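Local structure of oxidoreductase, zinc-binding dehydrogenase family (Myxococcus xanthus, 5K1S) at residues G27-L32 / I62-N67; C54-H59 / K341-L346; W158-T163 / Q328-A333; V334-A339 / L355-P360. The protein acts as a zinc-binding medium-chain reductase in the alternative de novo biosynthesis of isovaleryl coenzyme A. One frame throughout, in Å; residues are numbered along the deposited sequence.

Interaction 1: residues G27-L32 / I62-N67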
loop_
_atom_site.group_PDB
_atom_site.type_symbol
_atom_site.label_atom_id
_atom_site.label_comp_id
_atom_site.label_asym_id
_atom_site.label_seq_id
_atom_site.Cartn_x
_atom_site.Cartn_y
_atom_site.Cartn_z
ATOM N N GLY A 27 -9.253 -31.107 14.433
ATOM C CA GLY A 27 -9.217 -30.984 15.876
ATOM C C GLY A 27 -7.823 -30.843 16.451
ATOM O O GLY A 27 -6.992 -30.101 15.918
ATOM N N GLU A 28 -7.559 -31.557 17.543
ATOM C CA GLU A 28 -6.295 -31.432 18.252
ATOM C C GLU A 28 -5.155 -32.058 17.451
ATOM O O GLU A 28 -5.363 -32.833 16.513
ATOM C CB GLU A 28 -6.385 -32.096 19.625
ATOM C CG GLU A 28 -6.644 -33.595 19.570
ATOM C CD GLU A 28 -6.636 -34.243 20.939
ATOM O OE1 GLU A 28 -6.800 -33.520 21.946
ATOM O OE2 GLU A 28 -6.461 -35.479 21.005
ATOM N N ALA A 29 -3.928 -31.712 17.850
ATOM C CA ALA A 29 -2.743 -32.189 17.147
ATOM C C ALA A 29 -2.694 -33.709 17.085
ATOM O O ALA A 29 -2.157 -34.274 16.124
ATOM C CB ALA A 29 -1.484 -31.648 17.824
ATOM N N GLY A 30 -3.246 -34.387 18.090
ATOM C CA GLY A 30 -3.207 -35.838 18.138
ATOM C C GLY A 30 -3.979 -36.529 17.034
ATOM O O GLY A 30 -3.790 -37.735 16.836
ATOM N N ASN A 31 -4.840 -35.805 16.314
ATOM C CA ASN A 31 -5.604 -36.406 15.228
ATOM C C ASN A 31 -4.732 -36.790 14.041
ATOM O O ASN A 31 -5.198 -37.533 13.171
ATOM C CB ASN A 31 -6.704 -35.448 14.776
ATOM C CG ASN A 31 -7.683 -35.131 15.884
ATOM O OD1 ASN A 31 -7.423 -35.418 17.053
ATOM N ND2 ASN A 31 -8.816 -34.539 15.525
ATOM N N LEU A 32 -3.495 -36.304 13.983
ATOM C CA LEU A 32 -2.557 -36.691 12.937
ATOM C C LEU A 32 -1.999 -38.073 13.255
ATOM O O LEU A 32 -1.450 -38.290 14.341
ATOM C CB LEU A 32 -1.434 -35.662 12.830
ATOM C CG LEU A 32 -1.846 -34.230 12.472
ATOM C CD1 LEU A 32 -0.673 -33.283 12.660
ATOM C CD2 LEU A 32 -2.373 -34.146 11.046
ATOM N N ILE A 62 -3.516 -24.218 11.576
ATOM C CA ILE A 62 -4.836 -23.686 11.253
ATOM C C ILE A 62 -5.592 -24.677 10.380
ATOM O O ILE A 62 -6.772 -24.967 10.612
ATOM C CB ILE A 62 -4.706 -22.313 10.566
ATOM C CG1 ILE A 62 -3.887 -21.347 11.432
ATOM C CG2 ILE A 62 -6.081 -21.720 10.296
ATOM C CD1 ILE A 62 -3.498 -20.068 10.722
ATOM N N ASN A 63 -4.913 -25.223 9.371
ATOM C CA ASN A 63 -5.527 -26.214 8.496
ATOM C C ASN A 63 -6.029 -27.410 9.295
ATOM O O ASN A 63 -7.156 -27.879 9.091
ATOM C CB ASN A 63 -4.512 -26.651 7.436
ATOM C CG ASN A 63 -5.135 -27.466 6.319
ATOM O OD1 ASN A 63 -6.353 -27.495 6.153
ATOM N ND2 ASN A 63 -4.293 -28.124 5.537
ATOM N N ARG A 64 -5.210 -27.908 10.224
ATOM C CA ARG A 64 -5.589 -29.090 10.991
ATOM C C ARG A 64 -6.856 -28.859 11.804
ATOM O O ARG A 64 -7.628 -29.797 12.025
ATOM C CB ARG A 64 -4.445 -29.506 11.917
ATOM C CG ARG A 64 -4.813 -30.638 12.862
ATOM C CD ARG A 64 -3.658 -31.050 13.752
ATOM N NE ARG A 64 -3.073 -29.928 14.483
ATOM C CZ ARG A 64 -3.668 -29.279 15.475
ATOM N NH1 ARG A 64 -4.891 -29.612 15.863
ATOM N NH2 ARG A 64 -3.041 -28.278 16.075
ATOM N N ARG A 65 -7.084 -27.629 12.263
ATOM C CA ARG A 65 -8.243 -27.321 13.093
ATOM C C ARG A 65 -9.532 -27.192 12.295
ATOM O O ARG A 65 -10.589 -26.972 12.896
ATOM C CB ARG A 65 -8.002 -26.026 13.875
ATOM C CG ARG A 65 -6.959 -26.148 14.970
ATOM C CD ARG A 65 -6.682 -24.808 15.631
ATOM N NE ARG A 65 -5.626 -24.906 16.636
ATOM C CZ ARG A 65 -4.931 -23.872 17.098
ATOM N NH1 ARG A 65 -5.164 -22.646 16.645
ATOM N NH2 ARG A 65 -3.990 -24.065 18.013
ATOM N N GLY A 66 -9.477 -27.327 10.972
ATOM C CA GLY A 66 -10.647 -27.134 10.142
ATOM C C GLY A 66 -10.932 -25.694 9.781
ATOM O O GLY A 66 -11.996 -25.412 9.217
ATOM N N ASN A 67 -10.015 -24.777 10.077
ATOM C CA ASN A 67 -10.227 -23.358 9.833
ATOM C C ASN A 67 -9.805 -22.927 8.434
ATOM O O ASN A 67 -9.785 -21.726 8.152
ATOM C CB ASN A 67 -9.485 -22.536 10.889
ATOM C CG ASN A 67 -10.089 -22.695 12.275
ATOM O OD1 ASN A 67 -11.301 -22.837 12.419
ATOM N ND2 ASN A 67 -9.245 -22.682 13.299
#

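Interaction 2: residues C54-H59 / K341-L346. With ZN (zinc ion), chain F.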
loop_
_atom_site.group_PDB
_atom_site.type_symbol
_atom_site.label_atom_id
_atom_site.label_comp_id
_atom_site.label_asym_id
_atom_site.label_seq_id
_atom_site.Cartn_x
_atom_site.Cartn_y
_atom_site.Cartn_z
ATOM N N CYS A 54 9.425 -32.165 4.682
ATOM C CA CYS A 54 8.322 -31.218 4.571
ATOM C C CYS A 54 8.338 -30.304 5.782
ATOM O O CYS A 54 8.232 -30.775 6.920
ATOM C CB CYS A 54 6.971 -31.928 4.464
ATOM S SG CYS A 54 5.588 -30.777 4.272
ATOM N N GLY A 55 8.460 -29.004 5.537
ATOM C CA GLY A 55 8.475 -28.052 6.625
ATOM C C GLY A 55 7.124 -27.951 7.309
ATOM O O GLY A 55 6.070 -28.065 6.684
ATOM N N VAL A 56 7.168 -27.739 8.619
ATOM C CA VAL A 56 5.966 -27.540 9.421
ATOM C C VAL A 56 5.735 -26.040 9.535
ATOM O O VAL A 56 6.530 -25.322 10.148
ATOM C CB VAL A 56 6.095 -28.189 10.804
ATOM C CG1 VAL A 56 4.806 -28.003 11.604
ATOM C CG2 VAL A 56 6.436 -29.666 10.669
ATOM N N CYS A 57 4.647 -25.566 8.936
ATOM C CA CYS A 57 4.264 -24.163 8.973
ATOM C C CYS A 57 3.007 -24.006 9.821
ATOM O O CYS A 57 2.103 -24.843 9.757
ATOM C CB CYS A 57 4.019 -23.635 7.557
ATOM S SG CYS A 57 3.481 -21.923 7.477
ATOM N N TYR A 58 2.957 -22.937 10.623
ATOM C CA TYR A 58 1.794 -22.720 11.479
ATOM C C TYR A 58 0.504 -22.714 10.670
ATOM O O TYR A 58 -0.564 -23.049 11.195
ATOM C CB TYR A 58 1.932 -21.409 12.252
ATOM C CG TYR A 58 0.791 -21.166 13.214
ATOM C CD1 TYR A 58 0.788 -21.744 14.476
ATOM C CD2 TYR A 58 -0.287 -20.368 12.857
ATOM C CE1 TYR A 58 -0.253 -21.530 15.357
ATOM C CE2 TYR A 58 -1.334 -20.149 13.733
ATOM C CZ TYR A 58 -1.311 -20.731 14.981
ATOM O OH TYR A 58 -2.351 -20.515 15.859
ATOM N N HIS A 59 0.585 -22.325 9.397
ATOM C CA HIS A 59 -0.533 -22.509 8.479
ATOM C C HIS A 59 -1.100 -23.920 8.588
ATOM O O HIS A 59 -2.319 -24.115 8.541
ATOM C CB HIS A 59 -0.059 -22.217 7.054
ATOM C CG HIS A 59 -1.149 -22.206 6.028
ATOM N ND1 HIS A 59 -1.913 -21.089 5.766
ATOM C CD2 HIS A 59 -1.589 -23.169 5.182
ATOM C CE1 HIS A 59 -2.781 -21.365 4.809
ATOM N NE2 HIS A 59 -2.603 -22.620 4.437
ATOM N N LYS A 341 3.419 -34.313 17.632
ATOM C CA LYS A 341 4.363 -33.656 18.529
ATOM C C LYS A 341 4.871 -32.352 17.930
ATOM O O LYS A 341 5.023 -31.350 18.639
ATOM C CB LYS A 341 5.532 -34.590 18.838
ATOM C CG LYS A 341 5.121 -35.936 19.411
ATOM C CD LYS A 341 6.330 -36.727 19.888
ATOM C CE LYS A 341 5.930 -38.088 20.438
ATOM N NZ LYS A 341 7.094 -38.824 21.003
ATOM N N ALA A 342 5.134 -32.343 16.621
ATOM C CA ALA A 342 5.635 -31.137 15.970
ATOM C C ALA A 342 4.649 -29.985 16.119
ATOM O O ALA A 342 5.033 -28.868 16.480
ATOM C CB ALA A 342 5.919 -31.420 14.495
ATOM N N HIS A 343 3.368 -30.240 15.840
ATOM C CA HIS A 343 2.362 -29.190 15.974
ATOM C C HIS A 343 2.252 -28.713 17.414
ATOM O O HIS A 343 2.162 -27.507 17.673
ATOM C CB HIS A 343 1.005 -29.686 15.478
ATOM C CG HIS A 343 0.915 -29.785 13.993
ATOM N ND1 HIS A 343 -0.263 -29.606 13.304
ATOM C CD2 HIS A 343 1.862 -30.041 13.062
ATOM C CE1 HIS A 343 -0.039 -29.750 12.011
ATOM N NE2 HIS A 343 1.243 -30.013 11.838
ATOM N N PHE A 344 2.238 -29.646 18.366
ATOM C CA PHE A 344 2.173 -29.262 19.771
ATOM C C PHE A 344 3.306 -28.306 20.117
ATOM O O PHE A 344 3.083 -27.253 20.728
ATOM C CB PHE A 344 2.220 -30.506 20.657
ATOM C CG PHE A 344 1.926 -30.229 22.104
ATOM C CD1 PHE A 344 2.921 -29.772 22.954
ATOM C CD2 PHE A 344 0.652 -30.425 22.615
ATOM C CE1 PHE A 344 2.650 -29.514 24.284
ATOM C CE2 PHE A 344 0.377 -30.169 23.945
ATOM C CZ PHE A 344 1.377 -29.713 24.780
ATOM N N ARG A 345 4.535 -28.655 19.731
ATOM C CA ARG A 345 5.662 -27.751 19.938
ATOM C C ARG A 345 5.395 -26.397 19.297
ATOM O O ARG A 345 5.588 -25.348 19.923
ATOM C CB ARG A 345 6.940 -28.362 19.363
ATOM C CG ARG A 345 7.483 -29.551 20.135
ATOM C CD ARG A 345 8.785 -30.048 19.518
ATOM N NE ARG A 345 9.805 -29.002 19.474
ATOM C CZ ARG A 345 10.988 -29.128 18.880
ATOM N NH1 ARG A 345 11.315 -30.259 18.267
ATOM N NH2 ARG A 345 11.847 -28.117 18.896
ATOM N N LEU A 346 4.946 -26.403 18.041
ATOM C CA LEU A 346 4.760 -25.152 17.316
ATOM C C LEU A 346 3.630 -24.324 17.917
ATOM O O LEU A 346 3.731 -23.095 17.997
ATOM C CB LEU A 346 4.493 -25.447 15.839
ATOM C CG LEU A 346 4.365 -24.244 14.904
ATOM C CD1 LEU A 346 5.611 -23.369 14.950
ATOM C CD2 LEU A 346 4.100 -24.716 13.483
HETATM ZN ZN ZN F . 3.654 -21.733 5.002
#

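Interaction 3: residues W158-T163 / Q328-A333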
loop_
_atom_site.group_PDB
_atom_site.type_symbol
_atom_site.label_atom_id
_atom_site.label_comp_id
_atom_site.label_asym_id
_atom_site.label_seq_id
_atom_site.Cartn_x
_atom_site.Cartn_y
_atom_site.Cartn_z
ATOM N N TRP A 158 18.012 -31.412 1.870
ATOM C CA TRP A 158 16.553 -31.422 1.830
ATOM C C TRP A 158 15.957 -30.619 2.981
ATOM O O TRP A 158 15.034 -29.821 2.781
ATOM C CB TRP A 158 16.039 -32.863 1.864
ATOM C CG TRP A 158 16.429 -33.672 0.666
ATOM C CD1 TRP A 158 17.272 -34.746 0.640
ATOM C CD2 TRP A 158 15.995 -33.471 -0.684
ATOM N NE1 TRP A 158 17.385 -35.228 -0.641
ATOM C CE2 TRP A 158 16.613 -34.462 -1.474
ATOM C CE3 TRP A 158 15.143 -32.550 -1.301
ATOM C CZ2 TRP A 158 16.407 -34.558 -2.847
ATOM C CZ3 TRP A 158 14.940 -32.646 -2.666
ATOM C CH2 TRP A 158 15.570 -33.644 -3.424
ATOM N N ASN A 159 16.467 -30.820 4.197
ATOM C CA ASN A 159 15.877 -30.170 5.363
ATOM C C ASN A 159 15.885 -28.654 5.211
ATOM O O ASN A 159 14.866 -27.989 5.435
ATOM C CB ASN A 159 16.618 -30.591 6.631
ATOM C CG ASN A 159 16.463 -32.067 6.933
ATOM O OD1 ASN A 159 15.596 -32.740 6.374
ATOM N ND2 ASN A 159 17.299 -32.578 7.830
ATOM N N GLU A 160 17.034 -28.085 4.837
ATOM C CA GLU A 160 17.104 -26.644 4.621
ATOM C C GLU A 160 16.181 -26.213 3.491
ATOM O O GLU A 160 15.581 -25.133 3.546
ATOM C CB GLU A 160 18.542 -26.225 4.318
ATOM C CG GLU A 160 19.392 -25.970 5.549
ATOM C CD GLU A 160 20.758 -25.413 5.199
ATOM O OE1 GLU A 160 21.377 -25.920 4.239
ATOM O OE2 GLU A 160 21.207 -24.463 5.874
ATOM N N ALA A 161 16.051 -27.046 2.456
ATOM C CA ALA A 161 15.230 -26.686 1.305
ATOM C C ALA A 161 13.743 -26.743 1.630
ATOM O O ALA A 161 12.958 -25.973 1.066
ATOM C CB ALA A 161 15.546 -27.607 0.127
ATOM N N ALA A 162 13.338 -27.638 2.533
ATOM C CA ALA A 162 11.929 -27.805 2.867
ATOM C C ALA A 162 11.375 -26.676 3.725
ATOM O O ALA A 162 10.208 -26.753 4.122
ATOM C CB ALA A 162 11.718 -29.135 3.590
ATOM N N THR A 163 12.166 -25.645 4.034
ATOM C CA THR A 163 11.692 -24.515 4.825
ATOM C C THR A 163 11.999 -23.185 4.145
ATOM O O THR A 163 11.971 -22.140 4.801
ATOM C CB THR A 163 12.304 -24.540 6.228
ATOM O OG1 THR A 163 13.732 -24.452 6.135
ATOM C CG2 THR A 163 11.923 -25.825 6.955
ATOM N N GLN A 328 19.380 -20.840 6.296
ATOM C CA GLN A 328 18.189 -21.437 6.881
ATOM C C GLN A 328 18.524 -21.923 8.282
ATOM O O GLN A 328 19.557 -22.569 8.489
ATOM C CB GLN A 328 17.665 -22.592 6.022
ATOM C CG GLN A 328 16.837 -22.147 4.828
ATOM C CD GLN A 328 15.576 -21.415 5.242
ATOM O OE1 GLN A 328 14.983 -21.717 6.278
ATOM N NE2 GLN A 328 15.167 -20.438 4.441
ATOM N N PHE A 329 17.652 -21.613 9.237
ATOM C CA PHE A 329 17.871 -21.929 10.646
ATOM C C PHE A 329 16.901 -23.040 11.042
ATOM O O PHE A 329 15.823 -22.793 11.583
ATOM C CB PHE A 329 17.691 -20.676 11.505
ATOM C CG PHE A 329 18.568 -19.528 11.092
ATOM C CD1 PHE A 329 18.184 -18.679 10.066
ATOM C CD2 PHE A 329 19.776 -19.297 11.727
ATOM C CE1 PHE A 329 18.990 -17.623 9.682
ATOM C CE2 PHE A 329 20.585 -18.241 11.347
ATOM C CZ PHE A 329 20.191 -17.404 10.325
ATOM N N VAL A 330 17.301 -24.277 10.765
ATOM C CA VAL A 330 16.488 -25.447 11.079
ATOM C C VAL A 330 16.822 -25.896 12.496
ATOM O O VAL A 330 17.960 -26.283 12.782
ATOM C CB VAL A 330 16.733 -26.580 10.071
ATOM C CG1 VAL A 330 15.830 -27.769 10.377
ATOM C CG2 VAL A 330 16.508 -26.085 8.648
ATOM N N THR A 331 15.827 -25.852 13.382
ATOM C CA THR A 331 16.024 -26.255 14.769
ATOM C C THR A 331 16.201 -27.764 14.869
ATOM O O THR A 331 17.303 -28.249 15.142
ATOM C CB THR A 331 14.844 -25.806 15.635
ATOM O OG1 THR A 331 14.781 -24.375 15.654
ATOM C CG2 THR A 331 14.984 -26.321 17.068
ATOM N N ASP A 332 15.122 -28.511 14.654
ATOM C CA ASP A 332 15.132 -29.956 14.815
ATOM C C ASP A 332 14.479 -30.621 13.613
ATOM O O ASP A 332 13.478 -30.130 13.083
ATOM C CB ASP A 332 14.403 -30.375 16.100
ATOM N N ALA A 333 15.063 -31.735 13.181
ATOM C CA ALA A 333 14.455 -32.597 12.179
ATOM C C ALA A 333 13.691 -33.702 12.894
ATOM O O ALA A 333 14.257 -34.413 13.731
ATOM C CB ALA A 333 15.515 -33.190 11.253
#

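Interaction 4: residues V334-A339 / L355-P360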
loop_
_atom_site.group_PDB
_atom_site.type_symbol
_atom_site.label_atom_id
_atom_site.label_comp_id
_atom_site.label_asym_id
_atom_site.label_seq_id
_atom_site.Cartn_x
_atom_site.Cartn_y
_atom_site.Cartn_z
ATOM N N VAL A 334 12.411 -33.839 12.570
ATOM C CA VAL A 334 11.530 -34.741 13.307
ATOM C C VAL A 334 11.024 -35.836 12.375
ATOM O O VAL A 334 10.658 -35.545 11.228
ATOM C CB VAL A 334 10.358 -33.972 13.938
ATOM C CG1 VAL A 334 9.453 -34.911 14.724
ATOM C CG2 VAL A 334 10.882 -32.862 14.841
ATOM N N PRO A 335 10.984 -37.098 12.808
ATOM C CA PRO A 335 10.352 -38.131 11.979
ATOM C C PRO A 335 8.911 -37.772 11.646
ATOM O O PRO A 335 8.207 -37.130 12.430
ATOM C CB PRO A 335 10.429 -39.392 12.851
ATOM C CG PRO A 335 10.837 -38.928 14.214
ATOM C CD PRO A 335 11.600 -37.671 14.015
ATOM N N LEU A 336 8.480 -38.198 10.459
ATOM C CA LEU A 336 7.137 -37.867 9.996
ATOM C C LEU A 336 6.076 -38.373 10.965
ATOM O O LEU A 336 5.080 -37.685 11.226
ATOM C CB LEU A 336 6.917 -38.448 8.600
ATOM C CG LEU A 336 5.522 -38.293 7.998
ATOM C CD1 LEU A 336 5.160 -36.824 7.841
ATOM C CD2 LEU A 336 5.428 -39.015 6.662
ATOM N N ALA A 337 6.273 -39.572 11.519
ATOM C CA ALA A 337 5.270 -40.166 12.394
ATOM C C ALA A 337 4.986 -39.311 13.620
ATOM O O ALA A 337 3.936 -39.483 14.250
ATOM C CB ALA A 337 5.719 -41.561 12.832
ATOM N N GLU A 338 5.891 -38.401 13.978
ATOM C CA GLU A 338 5.710 -37.520 15.126
ATOM C C GLU A 338 5.189 -36.146 14.719
ATOM O O GLU A 338 5.559 -35.136 15.326
ATOM C CB GLU A 338 7.024 -37.387 15.894
ATOM C CG GLU A 338 7.516 -38.694 16.494
ATOM C CD GLU A 338 8.829 -38.541 17.236
ATOM O OE1 GLU A 338 9.266 -37.390 17.443
ATOM O OE2 GLU A 338 9.423 -39.574 17.610
ATOM N N ALA A 339 4.332 -36.091 13.696
ATOM C CA ALA A 339 3.776 -34.813 13.267
ATOM C C ALA A 339 2.971 -34.163 14.383
ATOM O O ALA A 339 3.044 -32.944 14.583
ATOM C CB ALA A 339 2.909 -35.009 12.023
ATOM N N LEU A 355 10.747 -26.226 12.055
ATOM C CA LEU A 355 10.652 -27.667 12.224
ATOM C C LEU A 355 10.466 -28.333 10.867
ATOM O O LEU A 355 9.898 -27.750 9.941
ATOM C CB LEU A 355 9.489 -28.035 13.145
ATOM C CG LEU A 355 9.576 -27.485 14.570
ATOM C CD1 LEU A 355 8.267 -27.722 15.307
ATOM C CD2 LEU A 355 10.742 -28.117 15.323
ATOM N N VAL A 356 10.954 -29.565 10.759
ATOM C CA VAL A 356 10.927 -30.309 9.506
ATOM C C VAL A 356 10.500 -31.738 9.799
ATOM O O VAL A 356 11.005 -32.363 10.738
ATOM C CB VAL A 356 12.299 -30.290 8.803
ATOM C CG1 VAL A 356 12.257 -31.110 7.524
ATOM C CG2 VAL A 356 12.722 -28.857 8.504
ATOM N N LEU A 357 9.575 -32.256 8.996
ATOM C CA LEU A 357 9.165 -33.651 9.065
ATOM C C LEU A 357 9.890 -34.439 7.981
ATOM O O LEU A 357 9.852 -34.065 6.803
ATOM C CB LEU A 357 7.651 -33.789 8.900
ATOM C CG LEU A 357 6.798 -33.185 10.016
ATOM C CD1 LEU A 357 5.320 -33.258 9.656
ATOM C CD2 LEU A 357 7.058 -33.883 11.345
ATOM N N VAL A 358 10.547 -35.522 8.382
ATOM C CA VAL A 358 11.320 -36.368 7.482
ATOM C C VAL A 358 10.557 -37.681 7.311
ATOM O O VAL A 358 10.470 -38.469 8.264
ATOM C CB VAL A 358 12.734 -36.618 8.022
ATOM C CG1 VAL A 358 13.540 -37.447 7.033
ATOM C CG2 VAL A 358 13.430 -35.298 8.309
ATOM N N PRO A 359 9.985 -37.962 6.138
ATOM C CA PRO A 359 9.299 -39.239 5.957
ATOM C C PRO A 359 10.287 -40.391 6.019
ATOM O O PRO A 359 11.478 -40.219 5.711
ATOM C CB PRO A 359 8.671 -39.113 4.556
ATOM C CG PRO A 359 8.658 -37.656 4.260
ATOM C CD PRO A 359 9.854 -37.097 4.954
ATOM N N PRO A 360 9.839 -41.581 6.408
ATOM C CA PRO A 360 10.733 -42.745 6.391
ATOM C C PRO A 360 11.021 -43.191 4.965
ATOM O O PRO A 360 10.364 -42.785 4.005
ATOM C CB PRO A 360 9.949 -43.806 7.167
ATOM C CG PRO A 360 8.523 -43.431 6.967
ATOM C CD PRO A 360 8.493 -41.929 6.896
#

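Interaction 1: residues G27-L32 / I62-N67
G27 and R65 bring their CA atoms within 4.7 Å, and one backbone bond, from G27 N to R64 O at 3.2 Å with a 151° N-H...O angle, ties the loop 27-32 to the end of helix 58-64. R64 carries most of the side-chain contact. Its CG stands anti to the backbone N (chi1 174°), and the chain then bends at chi3 (53°). CD packs 3.7 Å from A29 CA and 3.9 Å from L32 CG, the leucine and arginine side chains crossing at about a right angle. In the model the guanidinium lies over the backbone of A29, though its exact position is uncertain; A29 CB sits 4.0 Å from R64 CZ. Beyond the two segments, R64 NH2 forms a salt bridge with E347, shared with R65 NH2, and R64 NE has its partner in H343. G27 adopts backbone angles that call for glycine, and A29-N31 form a short 3-10 turn. On the other segment, G66 leaves helix 58-64 with positive phi and ends it in a Schellman motif. G27 and R64 thus join this helix end to the loop linking the antiparallel strands 17-23 and 32-38.

Interaction 2: residues C54-H59 / K341-L346
V56, on strand 46-56, reaches into the side of helix 339-347, and its two methyls divide the work. From CB, pointing toward the helix, CG1 stands anti to the backbone N (chi1 -178°) and touches both L346 CD2 and the imidazole of H343, 3.9 Å from the latter's CD2. CG2, the other branch, meets A342 CB at 4.2 Å and also packs on L357 of the adjoining strand. L346 continues the apolar patch: its CD2 lies 3.6 Å from Y58 N and 4.1 Å from Y58 CB, and its CG comes to the edge of the Y58 ring, near the ring plane. The CB of C57, between V56 and Y58, points away from the helix, and SG binds the zinc ion at 2.5 Å, with H79 and C166 as the other protein ligands. The same sulfur, at the N-cap of helix 58-64, accepts a weak bond from H59 N at 3.5 Å. H343 is held at both ring nitrogens, ND1 by R64 NE and NE2 by Y138 OH. If R64 NE donates to ND1, the ring is probably neutral and carries its proton on NE2, while the apolar contacts of V56 and Y58 with L346 lie on the residues flanking the zinc ligand.

Interaction 3: residues W158-T163 / Q328-A333
E160 and Q328 make the main aliphatic contact, their side chains sliding past each other in opposite directions. E160 CG lies 3.8 Å from Q328 CB. The glutamate chain is extended beyond CG, and OE2 comes to 3.6 Å from Q328 O, an approach of two acceptors and not a bond. The carboxylate stands nearly upright to the glutamine amide, the planes 83° apart. V330 adds a methyl: CG2, anti to its own carbonyl carbon, approaches E160 CA at 4.1 Å and T163 OG1 at the same separation. At the far end of the contact A333 CB rests 3.9 Å from N159 ND2.

The surroundings place this at the junction of the two domains of the medium-chain dehydrogenase/reductase fold. Strand 330-335 joins the mixed sheet of the catalytic domain through strand 354-358, whereas Q328 and F329, just before it, also touch helix 195-206 of the Rossmann-type domain. T163, on the opposing segment, precedes the zinc ligand C166, and its side chain is about 9 Å from the metal.

Mixed contacts of apolar and polar groups come from Q328. An alanine here would keep the CB contact with E160, but would probably open a gap beside E160 O and leave T163 OG1 without the amide group beside it. The glutamine's CG lies 3.5 Å from E160 O, and the bend at chi2 (-63°) puts Q328 CD 3.7 Å from T163 OG1.

Interaction 4: residues V334-A339 / L355-P360
V334 O is approached twice from the neighbouring strand: V358 N donates a hydrogen bond to it at 2.8 Å with an N-H...O angle of 158°, and L357 CA adds a CA-H...O contact at 3.2 Å. Together with V334 N to V356 O, 2.7 Å, this is the parallel pairing of strands 330-335 and 354-358 in a beta-alpha-beta unit whose crossover is helix 339-347. A third bond, from L336 N to V358 O at 3.0 Å, continues the link past the strand end; here the donor sits above the carbonyl plane, 55° out of it. L336, in the 3-10 turn leading to the helix, has CG anti to its backbone N (chi1 175°). Of its methyls, CD1 meets L357 CD1 at 4.0 Å and CD2 meets P359 CB at 3.9 Å. The L336 and L357 side chains cross at about a right angle. An alanine at L336 would probably open a gap between L357 and P359, although its CB would still rest near P360. V21 and M34 of the neighbouring two-stranded sheet pack on this leucine too. L357 sends its two methyls to the turn, CD2 lying 3.6 Å from P335 O and CD1 3.8 Å from A339 CB.

Overall arrangement
Interactions 2 and 4 share the unit 330-358: helix 339-347 rests on V56 in the first, and its flanking strands pair in the second, while backbone bonds from C54 and V56 to L357 and L355 join both to one sheet. Interaction 3 uses the other end of strand 330-335, meeting interaction 4 where T163 and V330 touch V356. All four are partly buried, but the centres of interactions 3 and 2 lie about 12 and 13 Å from the chain centre, those of 4 and 1 about 18 and 20 Å. Chemistry differs too: one backbone bond and a packed arginine in interaction 1, apolar contacts beside a zinc ligand in 2, mixed aliphatic and polar contacts in 3, backbone pairing in 4.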